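Local coordinates for sugar ABC transporter, sugar-binding protein (Streptococcus pneumoniae, PDB 2HEU) that probably binds sugars outside the cell membrane as the extracellular solute-binding component of an ABC transporter and hands them over for uptake, at residues 152-155 and 156-159; 219-222 and 223-226; 229-232 and 233-236; 375-378 and 379-383. All coordinates share one frame; numbering follows the deposited sequence.

In the fold
All four contacts lie on one side of the chain's centre, each local along the chain, yet grouped around interaction 2. Interactions 1 and 4 are helical, with apolar stripes turned inward and polar groups along the outer side. Interaction 2, at the C-terminal part of helix 212-222 and the residues that follow, touches the other three, through a salt bridge and packing toward interaction 1 and through hydrogen bonds toward interactions 3 and 4. Interaction 3 is the surface member, a turn with one weak backbone bond of its own and a lysine arm laid on an aromatic ring; its tryptophan packs against interaction 4. Interactions 1 and 4 stay about 11 Å apart at their nearest atoms.

Interaction 1 of 4, residues 152-155 and 156-159; sequences FEQL and VKDI
Pairs four residues apart, from Phe152 with Val156 to Leu155 with Ile159, make this a contact along a single helix, 149-161, with one side buried and one facing solvent. Each pair is joined by its own backbone hydrogen bond, the shortest being Asp158 N to Gln154 O at 2.8 Å. On the buried side, Leu155 carries CG anti to the backbone N (chi1 173°), which brings its CD1 forward to 3.9 Å from Ile159 CD1. Ile159 answers by leaning back, its CG1 3.3 Å from Leu155 O. Val156 sends CG2 back the same way, 3.3 Å from Phe152 O and 4.1 Å from Phe152 CD1, approaching the ring at a slant. Ile223 covers Phe152, Phe167 meets Val156, and Met253 of strand 253-257 touches both Leu155 and Ile159. The outer side is polar: the extended Lys157 chain runs past Glu153 O, with CG 3.4 Å from it. Lys157 NZ still stands 4.9 Å from Glu153 OE1, while Glu153 OE2 makes its salt bridge with Lys219. The apolar branches thus face Ile223, Phe167 and strand 253-257, and Lys157 may at most add a mild through-space stabilisation to a carboxylate already paired.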
loop_
_atom_site.group_PDB
_atom_site.type_symbol
_atom_site.label_atom_id
_atom_site.label_comp_id
_atom_site.label_asym_id
_atom_site.label_seq_id
_atom_site.Cartn_x
_atom_site.Cartn_y
_atom_site.Cartn_z
ATOM N N PHE A 152 -0.175 -15.078 -17.902
ATOM C CA PHE A 152 -0.795 -15.322 -16.564
ATOM C C PHE A 152 -1.993 -16.277 -16.712
ATOM O O PHE A 152 -2.138 -17.209 -15.945
ATOM C CB PHE A 152 -1.138 -13.963 -15.983
ATOM C CG PHE A 152 -1.439 -13.975 -14.463
ATOM C CD1 PHE A 152 -1.292 -15.050 -13.633
ATOM C CD2 PHE A 152 -1.874 -12.759 -13.938
ATOM C CE1 PHE A 152 -1.546 -14.915 -12.264
ATOM C CE2 PHE A 152 -2.124 -12.640 -12.584
ATOM C CZ PHE A 152 -1.952 -13.726 -11.748
ATOM N N GLU A 153 -2.819 -16.039 -17.746
ATOM C CA GLU A 153 -3.915 -16.928 -18.035
ATOM C C GLU A 153 -3.355 -18.357 -18.232
ATOM O O GLU A 153 -3.883 -19.322 -17.669
ATOM C CB GLU A 153 -4.614 -16.512 -19.374
ATOM C CG GLU A 153 -5.358 -15.269 -19.320
ATOM C CD GLU A 153 -5.846 -14.774 -20.683
ATOM O OE1 GLU A 153 -5.329 -15.283 -21.719
ATOM O OE2 GLU A 153 -6.720 -13.890 -20.718
ATOM N N GLN A 154 -2.283 -18.488 -19.022
ATOM C CA GLN A 154 -1.778 -19.825 -19.323
ATOM C C GLN A 154 -1.208 -20.491 -18.101
ATOM O O GLN A 154 -1.331 -21.693 -17.931
ATOM C CB GLN A 154 -0.763 -19.773 -20.461
ATOM C CG GLN A 154 -0.397 -21.144 -20.963
ATOM C CD GLN A 154 -1.617 -21.852 -21.564
ATOM O OE1 GLN A 154 -2.003 -22.978 -21.074
ATOM N NE2 GLN A 154 -2.289 -21.234 -22.510
ATOM N N LEU A 155 -0.538 -19.747 -17.220
ATOM C CA LEU A 155 0.017 -20.266 -15.985
ATOM C C LEU A 155 -1.071 -20.879 -15.136
ATOM O O LEU A 155 -0.922 -21.968 -14.605
ATOM C CB LEU A 155 0.735 -19.104 -15.264
ATOM C CG LEU A 155 1.242 -19.475 -13.835
ATOM C CD1 LEU A 155 2.251 -20.596 -13.867
ATOM C CD2 LEU A 155 1.728 -18.230 -13.200
ATOM N N VAL A 156 -2.185 -20.151 -14.959
ATOM C CA VAL A 156 -3.289 -20.632 -14.143
ATOM C C VAL A 156 -3.819 -21.926 -14.755
ATOM O O VAL A 156 -4.041 -22.904 -14.034
ATOM C CB VAL A 156 -4.356 -19.542 -14.015
ATOM C CG1 VAL A 156 -5.584 -20.024 -13.312
ATOM C CG2 VAL A 156 -3.752 -18.364 -13.260
ATOM N N LYS A 157 -4.042 -21.951 -16.077
ATOM C CA LYS A 157 -4.547 -23.160 -16.707
ATOM C C LYS A 157 -3.573 -24.261 -16.548
ATOM O O LYS A 157 -3.965 -25.430 -16.323
ATOM C CB LYS A 157 -4.805 -22.881 -18.202
ATOM C CG LYS A 157 -5.921 -21.913 -18.430
ATOM C CD LYS A 157 -6.042 -21.494 -19.915
ATOM C CE LYS A 157 -7.024 -20.352 -20.095
ATOM N NZ LYS A 157 -6.971 -19.898 -21.540
ATOM N N ASP A 158 -2.282 -24.045 -16.672
ATOM C CA ASP A 158 -1.265 -25.066 -16.550
ATOM C C ASP A 158 -1.228 -25.644 -15.155
ATOM O O ASP A 158 -1.059 -26.867 -14.997
ATOM C CB ASP A 158 0.139 -24.531 -16.899
ATOM C CG ASP A 158 0.295 -24.253 -18.387
ATOM O OD1 ASP A 158 -0.596 -24.600 -19.223
ATOM O OD2 ASP A 158 1.339 -23.665 -18.727
ATOM N N ILE A 159 -1.391 -24.820 -14.128
ATOM C CA ILE A 159 -1.444 -25.341 -12.743
ATOM C C ILE A 159 -2.630 -26.233 -12.555
ATOM O O ILE A 159 -2.556 -27.340 -11.969
ATOM C CB ILE A 159 -1.397 -24.170 -11.765
ATOM C CG1 ILE A 159 -0.039 -23.476 -11.808
ATOM C CG2 ILE A 159 -1.731 -24.671 -10.346
ATOM C CD1 ILE A 159 -0.033 -22.115 -11.103
#

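Interaction 2 of 4, residues 219-222 and 223-226; sequences KVMD and ILRI
Asp222 OD1 is gripped by two partners: water 1, which donates to it over 2.8 Å, and the hydroxyl of Tyr379 on helix 370-382. The same water accepts from Arg225 NH1, also at 2.8 Å, and sits in the guanidinium plane at its edge. Carboxylate and guanidinium are turned 62° apart, and with Asp222 OD1 5.1 Å from Arg225 NH1 the two charges meet through the water, without a direct salt bridge. Arg225, in one of its two deposited conformers, bends at chi2 and again at chi3 (70°), which takes CD past Asp222 OD1 at 3.9 Å and leaves NE bonded to Val380 O. The backbone bonds here mostly join residues three apart: Ile223 N to Val220 O at 3.2 Å, Leu224 N to Met221 O at 3.0 Å, and Arg225 N to Asp222 O at 3.0 Å; Ile223 N also keeps a weak bond to Lys219 O. Beyond the polar bridge, Ile223 and Ile226 pack on helix 149-161, Val220 and Met221 lie against helix 178-189, and Met221 and Arg225 reach helix 370-382, leaving this chain segment wedged among three helices.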
loop_
_atom_site.group_PDB
_atom_site.type_symbol
_atom_site.label_atom_id
_atom_site.label_comp_id
_atom_site.label_asym_id
_atom_site.label_seq_id
_atom_site.Cartn_x
_atom_site.Cartn_y
_atom_site.Cartn_z
ATOM N N LYS A 219 -10.896 -9.191 -18.889
ATOM C CA LYS A 219 -9.919 -10.216 -19.205
ATOM C C LYS A 219 -9.017 -10.484 -17.995
ATOM O O LYS A 219 -8.789 -11.646 -17.603
ATOM C CB LYS A 219 -9.086 -9.805 -20.403
ATOM C CG LYS A 219 -7.962 -10.723 -20.777
ATOM C CD LYS A 219 -7.140 -10.171 -21.918
ATOM C CE LYS A 219 -5.897 -10.927 -22.287
ATOM N NZ LYS A 219 -6.170 -12.249 -22.820
ATOM N N VAL A 220 -8.501 -9.447 -17.383
ATOM C CA VAL A 220 -7.596 -9.620 -16.222
ATOM C C VAL A 220 -8.373 -10.229 -15.039
ATOM O O VAL A 220 -7.904 -11.158 -14.363
ATOM C CB VAL A 220 -6.887 -8.337 -15.883
ATOM C CG1 VAL A 220 -5.986 -8.541 -14.655
ATOM C CG2 VAL A 220 -6.053 -7.843 -17.051
ATOM N N MET A 221 -9.580 -9.722 -14.757
ATOM C CA MET A 221 -10.406 -10.301 -13.704
ATOM C C MET A 221 -10.731 -11.751 -13.981
ATOM O O MET A 221 -10.812 -12.571 -13.029
ATOM C CB MET A 221 -11.692 -9.497 -13.510
ATOM C CG MET A 221 -11.512 -8.153 -12.850
ATOM S SD MET A 221 -10.676 -8.179 -11.256
ATOM C CE MET A 221 -11.636 -9.431 -10.382
ATOM N N ASP A 222 -10.929 -12.121 -15.253
ATOM C CA ASP A 222 -11.284 -13.464 -15.599
ATOM C C ASP A 222 -10.203 -14.474 -15.353
ATOM O O ASP A 222 -10.476 -15.669 -15.288
ATOM C CB ASP A 222 -11.801 -13.561 -17.060
ATOM C CG ASP A 222 -13.226 -13.166 -17.205
ATOM O OD1 ASP A 222 -13.975 -13.108 -16.212
ATOM O OD2 ASP A 222 -13.670 -12.951 -18.371
ATOM N N ILE A 223 -8.949 -14.034 -15.155
ATOM C CA ILE A 223 -7.902 -14.974 -14.730
ATOM C C ILE A 223 -8.296 -15.663 -13.436
ATOM O O ILE A 223 -8.007 -16.823 -13.203
ATOM C CB ILE A 223 -6.552 -14.227 -14.622
ATOM C CG1 ILE A 223 -6.123 -13.712 -15.995
ATOM C CG2 ILE A 223 -5.470 -15.103 -14.007
ATOM C CD1 ILE A 223 -4.939 -12.743 -16.001
ATOM N N LEU A 224 -8.971 -14.896 -12.552
ATOM C CA LEU A 224 -9.441 -15.416 -11.259
ATOM C C LEU A 224 -10.663 -16.266 -11.329
ATOM O O LEU A 224 -11.120 -16.808 -10.311
ATOM C CB LEU A 224 -9.645 -14.253 -10.270
ATOM C CG LEU A 224 -8.475 -13.326 -10.061
ATOM C CD1 LEU A 224 -8.851 -12.288 -8.994
ATOM C CD2 LEU A 224 -7.183 -14.073 -9.705
ATOM N N ARG A 225 -11.246 -16.401 -12.532
ATOM C CA ARG A 225 -12.486 -17.134 -12.806
ATOM C C ARG A 225 -12.226 -18.390 -13.620
ATOM O O ARG A 225 -13.166 -19.114 -13.939
ATOM C CB ARG A 225 -13.519 -16.225 -13.509
ATOM C CG ARG A 225 -13.871 -14.985 -12.702
ATOM C CD ARG A 225 -15.353 -14.583 -12.846
ATOM N NE ARG A 225 -16.346 -15.456 -12.211
ATOM C CZ ARG A 225 -17.110 -16.393 -12.768
ATOM N NH1 ARG A 225 -17.138 -16.530 -14.078
ATOM N NH2 ARG A 225 -17.904 -17.109 -12.007
ATOM N N ILE A 226 -10.969 -18.665 -13.998
ATOM C CA ILE A 226 -10.661 -19.897 -14.756
ATOM C C ILE A 226 -11.207 -21.081 -13.935
ATOM O O ILE A 226 -11.049 -21.143 -12.710
ATOM C CB ILE A 226 -9.184 -19.951 -15.056
ATOM C CG1 ILE A 226 -8.841 -18.855 -16.095
ATOM C CG2 ILE A 226 -8.709 -21.333 -15.452
ATOM C CD1 ILE A 226 -7.332 -18.606 -16.273
HETATM O O HOH W 1 -15.990 -15.109 -16.219
#

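Interaction 3 of 4, residues 229-232 and 233-236; sequences SKQK and NWEG
A type II beta turn from Gln231 to Trp234, in the loop between helices 212-222 and 239-247, brings Trp234 back against Lys230 and Gln231. The turn's own bond, Trp234 N to Gln231 O, is weak: 3.2 Å, with 130° at the hydrogen. Asn233 takes the positive phi (60°) that such a turn requires at its third position. Side chains do much of the remaining work. Lys230 bends at chi3 and chi4, laying CE over one face of the indole, 3.6 Å from the centroid of the five-membered ring and 3.3 Å from Trp234 CE2. The opposite face takes CG of Glu235, 3.7 Å above the plane and near the rim. Gln231 O lies at the ring edge, in plane, 3.4 Å from Trp234 CD1. The Gln231 side chain crosses Trp234 at about a right angle, its amide turned 55° from the indole plane, with OE1 3.3 Å from Trp234 CB and bound by Ile169 N. Val380 and Leu381 of helix 370-382 cover more of the indole. Lys230 NZ lies off-centre, 5.0 Å from the centroid of the Trp234 five-membered ring, and is hydrogen-bonded to Leu224 O, with Ser229 OG a weak second partner, consistent with a modest cation-pi term. The closer partner is the CE methylene, which the neighbouring ammonium group probably polarises, making this chiefly a CH-pi contact on a lysine fixed at its far end.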
loop_
_atom_site.group_PDB
_atom_site.type_symbol
_atom_site.label_atom_id
_atom_site.label_comp_id
_atom_site.label_asym_id
_atom_site.label_seq_id
_atom_site.Cartn_x
_atom_site.Cartn_y
_atom_site.Cartn_z
ATOM N N SER A 229 -9.520 -22.657 -10.654
ATOM C CA SER A 229 -8.454 -21.756 -10.257
ATOM C C SER A 229 -8.377 -21.449 -8.763
ATOM O O SER A 229 -7.323 -20.960 -8.333
ATOM C CB SER A 229 -8.537 -20.490 -11.018
ATOM O OG SER A 229 -9.738 -19.775 -10.803
ATOM N N LYS A 230 -9.449 -21.703 -8.000
ATOM C CA LYS A 230 -9.517 -21.311 -6.606
ATOM C C LYS A 230 -9.736 -22.492 -5.702
ATOM O O LYS A 230 -10.114 -23.588 -6.144
ATOM C CB LYS A 230 -10.618 -20.272 -6.395
ATOM C CG LYS A 230 -10.369 -18.995 -7.217
ATOM C CD LYS A 230 -11.505 -18.027 -7.183
ATOM C CE LYS A 230 -12.796 -18.519 -7.877
ATOM N NZ LYS A 230 -12.501 -18.960 -9.281
ATOM N N GLN A 231 -9.442 -22.315 -4.439
ATOM C CA GLN A 231 -9.545 -23.403 -3.479
ATOM C C GLN A 231 -10.992 -23.740 -3.141
ATOM O O GLN A 231 -11.926 -22.963 -3.292
ATOM C CB GLN A 231 -8.745 -23.072 -2.198
ATOM C CG GLN A 231 -9.413 -22.167 -1.174
ATOM C CD GLN A 231 -9.441 -20.671 -1.481
ATOM O OE1 GLN A 231 -9.173 -20.208 -2.611
ATOM N NE2 GLN A 231 -9.769 -19.861 -0.459
ATOM N N LYS A 232 -11.173 -24.957 -2.641
ATOM C CA LYS A 232 -12.452 -25.372 -2.188
ATOM C C LYS A 232 -12.968 -24.473 -1.093
ATOM O O LYS A 232 -12.259 -24.061 -0.216
ATOM C CB LYS A 232 -12.324 -26.831 -1.596
ATOM C CG LYS A 232 -13.400 -27.424 -0.869
ATOM C CD LYS A 232 -13.139 -28.906 -0.519
ATOM C CE LYS A 232 -12.368 -29.184 0.694
ATOM N NZ LYS A 232 -12.463 -30.669 0.963
ATOM N N ASN A 233 -14.257 -24.150 -1.177
ATOM C CA ASN A 233 -14.911 -23.288 -0.197
ATOM C C ASN A 233 -14.297 -21.905 -0.118
ATOM O O ASN A 233 -14.391 -21.220 0.903
ATOM C CB ASN A 233 -15.053 -23.948 1.160
ATOM C CG ASN A 233 -15.843 -25.233 1.087
ATOM O OD1 ASN A 233 -15.451 -26.198 1.832
ATOM N ND2 ASN A 233 -16.866 -25.278 0.347
ATOM N N TRP A 234 -13.772 -21.405 -1.260
ATOM C CA TRP A 234 -13.218 -20.077 -1.284
ATOM C C TRP A 234 -14.295 -19.001 -1.068
ATOM O O TRP A 234 -13.960 -17.910 -0.600
ATOM C CB TRP A 234 -12.499 -19.813 -2.620
ATOM C CG TRP A 234 -13.456 -19.629 -3.775
ATOM C CD1 TRP A 234 -14.002 -20.610 -4.563
ATOM C CD2 TRP A 234 -13.995 -18.411 -4.236
ATOM N NE1 TRP A 234 -14.864 -20.027 -5.477
ATOM C CE2 TRP A 234 -14.870 -18.684 -5.289
ATOM C CE3 TRP A 234 -13.789 -17.094 -3.849
ATOM C CZ2 TRP A 234 -15.571 -17.676 -5.990
ATOM C CZ3 TRP A 234 -14.470 -16.082 -4.503
ATOM C CH2 TRP A 234 -15.321 -16.415 -5.551
ATOM N N GLU A 235 -15.545 -19.282 -1.389
ATOM C CA GLU A 235 -16.566 -18.251 -1.395
ATOM C C GLU A 235 -16.705 -17.622 -0.052
ATOM O O GLU A 235 -16.973 -16.428 0.046
ATOM C CB GLU A 235 -17.905 -18.812 -1.903
ATOM C CG GLU A 235 -17.931 -19.368 -3.292
ATOM C CD GLU A 235 -17.542 -20.844 -3.468
ATOM O OE1 GLU A 235 -16.933 -21.444 -2.580
ATOM O OE2 GLU A 235 -17.911 -21.396 -4.570
ATOM N N GLY A 236 -16.549 -18.422 1.006
ATOM C CA GLY A 236 -16.677 -17.996 2.394
ATOM C C GLY A 236 -15.325 -17.833 3.125
ATOM O O GLY A 236 -15.310 -17.599 4.341
#

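Interaction 4 of 4, residues 375-378 and 379-383; sequences LTMN and YVLTG
With CG anti to the backbone N in Met377 (chi1 -171°) and beside it in Leu381, the two side chains cross, Met377 CG lying 4.1 Å from Leu381 CD1 of the modelled conformer. A bend at chi2 then carries the methionine sulfur round to Val380, where SD lies 4.4 Å from CB. Near the helix end, Thr382 holds OG1 between its backbone N and carbonyl carbon, folded back to donate to Asn378 O at 2.9 Å. Thr382 N donates to that oxygen as well, also at 2.9 Å, and the two donors come from opposite faces of the carbonyl plane. Asn378 O is thus doubly gripped in the last turn, while Thr382 OG1 has a further hydrogen bond with Asp384 N. Gly383 leaves the helix with a positive phi of 71°, its N still bound to Tyr379 O at 2.7 Å. These bonds lie at the end of helix 370-382, just before helix 385-396. That next helix packs on Leu375 and Tyr379, helix 212-222 lies against Thr376, Tyr379 and Val380, and Ala174 and Leu177, from a loop, touch Met377.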
loop_
_atom_site.group_PDB
_atom_site.type_symbol
_atom_site.label_atom_id
_atom_site.label_comp_id
_atom_site.label_asym_id
_atom_site.label_seq_id
_atom_site.Cartn_x
_atom_site.Cartn_y
_atom_site.Cartn_z
ATOM N N LEU A 375 -17.621 -4.769 -5.595
ATOM C CA LEU A 375 -17.947 -5.087 -6.984
ATOM C C LEU A 375 -16.888 -6.003 -7.589
ATOM O O LEU A 375 -17.198 -6.842 -8.454
ATOM C CB LEU A 375 -18.165 -3.835 -7.806
ATOM C CG LEU A 375 -16.980 -2.905 -8.094
ATOM C CD1 LEU A 375 -16.150 -3.351 -9.297
ATOM C CD2 LEU A 375 -17.424 -1.451 -8.264
ATOM N N THR A 376 -15.643 -5.891 -7.141
ATOM C CA THR A 376 -14.575 -6.711 -7.634
ATOM C C THR A 376 -14.793 -8.169 -7.240
ATOM O O THR A 376 -14.784 -9.091 -8.078
ATOM C CB THR A 376 -13.223 -6.219 -7.102
ATOM O OG1 THR A 376 -12.995 -4.867 -7.587
ATOM C CG2 THR A 376 -12.077 -7.115 -7.553
ATOM N N MET A 377 -15.017 -8.401 -5.932
ATOM C CA MET A 377 -15.183 -9.779 -5.456
ATOM C C MET A 377 -16.500 -10.340 -5.989
ATOM O O MET A 377 -16.581 -11.544 -6.288
ATOM C CB MET A 377 -15.129 -9.817 -3.943
ATOM C CG MET A 377 -15.084 -11.249 -3.375
ATOM S SD MET A 377 -13.675 -12.224 -3.913
ATOM C CE MET A 377 -12.388 -11.535 -2.889
ATOM N N ASN A 378 -17.538 -9.521 -6.091
ATOM C CA ASN A 378 -18.831 -10.048 -6.600
ATOM C C ASN A 378 -18.684 -10.489 -8.022
ATOM O O ASN A 378 -19.369 -11.436 -8.430
ATOM C CB ASN A 378 -19.925 -8.983 -6.490
ATOM C CG ASN A 378 -20.453 -8.805 -5.106
ATOM O OD1 ASN A 378 -20.015 -9.480 -4.181
ATOM N ND2 ASN A 378 -21.310 -7.825 -4.859
ATOM N N TYR A 379 -17.822 -9.876 -8.817
ATOM C CA TYR A 379 -17.556 -10.378 -10.158
ATOM C C TYR A 379 -16.861 -11.728 -10.110
ATOM O O TYR A 379 -17.199 -12.650 -10.859
ATOM C CB TYR A 379 -16.747 -9.363 -11.003
ATOM C CG TYR A 379 -16.517 -9.892 -12.396
ATOM C CD1 TYR A 379 -17.567 -9.920 -13.306
ATOM C CD2 TYR A 379 -15.325 -10.421 -12.780
ATOM C CE1 TYR A 379 -17.432 -10.501 -14.550
ATOM C CE2 TYR A 379 -15.128 -10.991 -14.031
ATOM C CZ TYR A 379 -16.222 -11.046 -14.921
ATOM O OH TYR A 379 -16.117 -11.636 -16.135
ATOM N N VAL A 380 -15.861 -11.884 -9.252
ATOM C CA VAL A 380 -15.218 -13.213 -9.116
ATOM C C VAL A 380 -16.288 -14.253 -8.746
ATOM O O VAL A 380 -16.266 -15.353 -9.296
ATOM C CB VAL A 380 -14.056 -13.159 -8.160
ATOM C CG1 VAL A 380 -13.404 -14.563 -8.034
ATOM C CG2 VAL A 380 -13.023 -12.137 -8.596
ATOM N N LEU A 381 -17.176 -13.901 -7.824
ATOM C CA LEU A 381 -18.227 -14.809 -7.367
ATOM C C LEU A 381 -19.173 -15.159 -8.563
ATOM O O LEU A 381 -19.531 -16.310 -8.796
ATOM C CB LEU A 381 -18.963 -14.167 -6.199
ATOM C CG LEU A 381 -18.153 -14.211 -4.837
ATOM C CD1 LEU A 381 -18.682 -13.192 -3.819
ATOM C CD2 LEU A 381 -18.158 -15.615 -4.178
ATOM N N THR A 382 -19.613 -14.203 -9.309
ATOM C CA THR A 382 -20.793 -14.354 -10.235
ATOM C C THR A 382 -20.482 -14.368 -11.709
ATOM O O THR A 382 -21.262 -14.901 -12.476
ATOM C CB THR A 382 -21.811 -13.250 -10.024
ATOM O OG1 THR A 382 -21.302 -11.988 -10.525
ATOM C CG2 THR A 382 -22.305 -13.118 -8.597
ATOM N N GLY A 383 -19.397 -13.700 -12.113
ATOM C CA GLY A 383 -19.122 -13.550 -13.496
ATOM C C GLY A 383 -20.074 -12.605 -14.249
ATOM O O GLY A 383 -20.077 -12.643 -15.492
#